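Local coordinates for Protease/Reverse transcriptase/ribonuclease H (Eastern chimpanzee simian foamy virus, PDB 7KSF), which combines an aspartic protease with a reverse transcriptase and ribonuclease H, probably maturing viral polyproteins and copying the RNA genome into DNA, at residues A[443-448]-A[474-480]. The protein carries 1 engineered substitution. Residues are numbered along the deposited sequence; the frame is centred on the assembly and turned at random.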
ATOM      1  N   SER A 443      32.369 -10.793  11.327  1.00113.58           N
ATOM      2  CA  SER A 443      33.409 -10.395  12.269  1.00110.22           C
ATOM      3  C   SER A 443      33.055  -9.071  12.926  1.00112.97           C
ATOM      4  O   SER A 443      32.943  -8.975  14.154  1.00117.08           O
ATOM      5  CB  SER A 443      34.756 -10.287  11.554  1.00110.06           C
ATOM      6  OG  SER A 443      34.708  -9.332  10.508  1.00108.71           O
ATOM      7  N   ASN A 444      32.840  -8.049  12.092  1.00108.70           N
ATOM      8  CA  ASN A 444      32.502  -6.681  12.571  1.00113.22           C
ATOM      9  C   ASN A 444      31.170  -6.694  13.334  1.00108.35           C
ATOM     10  O   ASN A 444      30.902  -5.715  14.055  1.00107.97           O
ATOM     11  CB  ASN A 444      32.475  -5.667  11.424  1.00111.27           C
ATOM     12  CG  ASN A 444      33.614  -5.855  10.444  1.00115.77           C
ATOM     13  OD1 ASN A 444      34.587  -6.547  10.740  1.00122.19           O
ATOM     14  ND2 ASN A 444      33.503  -5.246   9.276  1.00110.80           N
ATOM     15  N   LEU A 445      30.367  -7.756  13.180  1.00107.93           N
ATOM     16  CA  LEU A 445      29.084  -7.831  13.861  1.00113.95           C
ATOM     17  C   LEU A 445      29.299  -8.223  15.317  1.00107.22           C
ATOM     18  O   LEU A 445      29.917  -9.253  15.607  1.00106.83           O
ATOM     19  CB  LEU A 445      28.167  -8.834  13.162  1.00121.02           C
ATOM     20  CG  LEU A 445      27.838  -8.570  11.692  1.00126.74           C
ATOM     21  CD1 LEU A 445      26.797  -9.558  11.173  1.00118.94           C
ATOM     22  CD2 LEU A 445      27.369  -7.138  11.484  1.00122.75           C
ATOM     23  N   GLU A 446      28.887  -7.269  16.114  1.00106.36           N
ATOM     24  CA  GLU A 446      28.938  -7.574  17.532  1.00105.96           C
ATOM     25  C   GLU A 446      27.800  -8.527  17.899  1.00105.25           C
ATOM     26  O   GLU A 446      26.927  -8.838  17.085  1.00105.17           O
ATOM     27  CB  GLU A 446      28.862  -6.283  18.346  1.00109.71           C
ATOM     28  CG  GLU A 446      29.459  -6.358  19.741  1.00107.80           C
ATOM     29  CD  GLU A 446      29.627  -4.987  20.364  1.00123.53           C
ATOM     30  OE1 GLU A 446      30.305  -4.138  19.749  1.00115.18           O
ATOM     31  OE2 GLU A 446      29.069  -4.751  21.454  1.00133.67           O
ATOM     32  N   GLU A 447      27.823  -9.005  19.141  1.00104.71           N
ATOM     33  CA  GLU A 447      26.777  -9.876  19.659  1.00106.68           C
ATOM     34  C   GLU A 447      25.814  -9.081  20.533  1.00109.22           C
ATOM     35  O   GLU A 447      26.209  -8.159  21.249  1.00106.18           O
ATOM     36  CB  GLU A 447      27.374 -11.041  20.453  1.00109.22           C
ATOM     37  CG  GLU A 447      27.969 -12.163  19.603  1.00113.49           C
ATOM     38  CD  GLU A 447      26.924 -13.150  19.105  1.00118.62           C
ATOM     39  OE1 GLU A 447      25.717 -12.860  19.231  1.00121.51           O
ATOM     40  OE2 GLU A 447      27.314 -14.221  18.596  1.00128.18           O
ATOM     41  N   ARG A 448      24.536  -9.456  20.466  1.00108.14           N
ATOM     42  CA  ARG A 448      23.509  -8.791  21.256  1.00113.09           C
ATOM     43  C   ARG A 448      23.645  -9.174  22.726  1.00111.91           C
ATOM     44  O   ARG A 448      23.779 -10.356  23.062  1.00107.94           O
ATOM     45  CB  ARG A 448      22.121  -9.160  20.730  1.00117.74           C
ATOM     46  CG  ARG A 448      20.952  -8.764  21.631  1.00113.95           C
ATOM     47  CD  ARG A 448      20.854  -7.256  21.813  1.00124.10           C
ATOM     48  NE  ARG A 448      19.757  -6.885  22.703  1.00125.61           N
ATOM     49  CZ  ARG A 448      19.533  -5.648  23.134  1.00115.27           C
ATOM     50  NH1 ARG A 448      20.334  -4.661  22.759  1.00100.55           N
ATOM     51  NH2 ARG A 448      18.513  -5.399  23.942  1.00105.86           N
ATOM     52  N   GLY A 474      28.685  -0.806  23.090  1.00113.73           N
ATOM     53  CA  GLY A 474      29.524  -1.457  22.105  1.00103.64           C
ATOM     54  C   GLY A 474      29.922  -0.527  20.975  1.00103.86           C
ATOM     55  O   GLY A 474      29.172   0.362  20.570  1.00103.25           O
ATOM     56  N   LYS A 475      31.139  -0.733  20.468  1.00104.57           N
ATOM     57  CA  LYS A 475      31.621   0.060  19.345  1.00106.32           C
ATOM     58  C   LYS A 475      31.155  -0.511  18.011  1.00114.57           C
ATOM     59  O   LYS A 475      31.019   0.233  17.035  1.00106.72           O
ATOM     60  CB  LYS A 475      33.147   0.132  19.376  1.00110.27           C
ATOM     61  CG  LYS A 475      33.751  -0.059  20.764  1.00104.24           C
ATOM     62  CD  LYS A 475      33.505   1.141  21.668  1.00116.24           C
ATOM     63  CE  LYS A 475      34.147   0.941  23.034  1.00102.55           C
ATOM     64  NZ  LYS A 475      33.879   2.094  23.936  1.00101.49           N
ATOM     65  N   LYS A 476      30.902  -1.834  17.951  1.00112.89           N
ATOM     66  CA  LYS A 476      30.419  -2.522  16.764  1.00107.43           C
ATOM     67  C   LYS A 476      28.908  -2.692  16.822  1.00106.34           C
ATOM     68  O   LYS A 476      28.350  -2.949  17.895  1.00105.81           O
ATOM     69  CB  LYS A 476      31.069  -3.898  16.631  1.00108.28           C
ATOM     70  CG  LYS A 476      32.583  -3.885  16.680  1.00110.86           C
ATOM     71  CD  LYS A 476      33.138  -5.293  16.541  1.00129.18           C
ATOM     72  CE  LYS A 476      34.653  -5.306  16.639  1.00134.11           C
ATOM     73  NZ  LYS A 476      35.201  -6.685  16.527  1.00116.17           N
ATOM     74  N   PRO A 477      28.222  -2.549  15.686  1.00106.34           N
ATOM     75  CA  PRO A 477      26.777  -2.799  15.659  1.00105.09           C
ATOM     76  C   PRO A 477      26.479  -4.288  15.609  1.00105.45           C
ATOM     77  O   PRO A 477      27.197  -5.065  14.976  1.00105.83           O
ATOM     78  CB  PRO A 477      26.318  -2.102  14.369  1.00106.01           C
ATOM     79  CG  PRO A 477      27.485  -1.260  13.935  1.00107.41           C
ATOM     80  CD  PRO A 477      28.698  -1.960  14.429  1.00107.79           C
ATOM     81  N   ILE A 478      25.407  -4.679  16.300  1.00104.95           N
ATOM     82  CA  ILE A 478      24.982  -6.075  16.276  1.00105.25           C
ATOM     83  C   ILE A 478      24.622  -6.493  14.859  1.00105.95           C
ATOM     84  O   ILE A 478      25.006  -7.572  14.395  1.00106.28           O
ATOM     85  CB  ILE A 478      23.803  -6.288  17.244  1.00112.37           C
ATOM     86  CG1 ILE A 478      24.109  -5.648  18.597  1.00118.90           C
ATOM     87  CG2 ILE A 478      23.503  -7.772  17.400  1.00105.14           C
ATOM     88  CD1 ILE A 478      22.891  -5.448  19.465  1.00118.37           C
ATOM     89  N   MET A 479      23.892  -5.637  14.146  1.00110.87           N
ATOM     90  CA  MET A 479      23.441  -5.936  12.794  1.00112.94           C
ATOM     91  C   MET A 479      22.887  -4.689  12.122  1.00106.87           C
ATOM     92  O   MET A 479      22.041  -3.990  12.687  1.00111.57           O
ATOM     93  CB  MET A 479      22.379  -7.034  12.813  1.00107.74           C
ATOM     94  CG  MET A 479      21.329  -6.837  13.890  1.00122.35           C
ATOM     95  SD  MET A 479      19.719  -7.479  13.417  1.00141.72           S
ATOM     96  CE  MET A 479      19.335  -6.412  12.029  1.00133.50           C
ATOM     97  N   TYR A 480      23.367  -4.393  10.920  1.00108.47           N
ATOM     98  CA  TYR A 480      22.797  -3.309  10.140  1.00107.80           C
ATOM     99  C   TYR A 480      21.495  -3.769   9.491  1.00131.29           C
ATOM    100  O   TYR A 480      21.242  -4.966   9.335  1.00124.92           O
ATOM    101  CB  TYR A 480      23.785  -2.835   9.074  1.00109.98           C
ATOM    102  CG  TYR A 480      25.164  -2.521   9.608  1.00129.92           C
ATOM    103  CD1 TYR A 480      26.168  -3.484   9.606  1.00128.61           C
ATOM    104  CD2 TYR A 480      25.463  -1.264  10.112  1.00139.08           C
ATOM    105  CE1 TYR A 480      27.431  -3.199  10.095  1.00129.33           C
ATOM    106  CE2 TYR A 480      26.721  -0.971  10.599  1.00139.20           C
ATOM    107  CZ  TYR A 480      27.701  -1.941  10.588  1.00134.10           C
ATOM    108  OH  TYR A 480      28.958  -1.653  11.075  1.00139.26           O
TER
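Y480 meets L445 obliquely, ring atom CE1 lying 4.2 Å from the leucine's CD2, while one ring face carries CB of P477, shifted toward the rim; F395 adds a second ring, its plane steeply inclined to that of Y480. CD1 of I478 lies at the edge of R448's guanidinium, near its plane, and 3.6 Å from CD of R448. A further flat group is the carboxylate of E446. CG of E446 stands anti to the backbone N (chi1 -156°), and the extended chain carries the acid across to segment 474-476. There OE1 accepts a hydrogen bond from the amide N of K476 at 3.0 Å, met nearly along the C-O axis, whereas OE2 lies 3.4 Å from CA of G474 and also accepts one from ND2 of N471. The backbones are joined directly: N of E446 donates to O of P477, from above the carbonyl plane. The same oxygen receives a CA-H...O contact from L445, and CA of I478 returns one to O of E446. The loop following helix 426-440 is thus tied to strand 477-484, an outermost strand of the RNase H-like sheet within this chain. In this worked example of a carboxylate bridging backbone and side-chain N-H donors, NZ of K476 stays 6.4 Å from OE1, so N-H donors rather than the lysine hold both oxygens, which would probably stabilise the ionised acid.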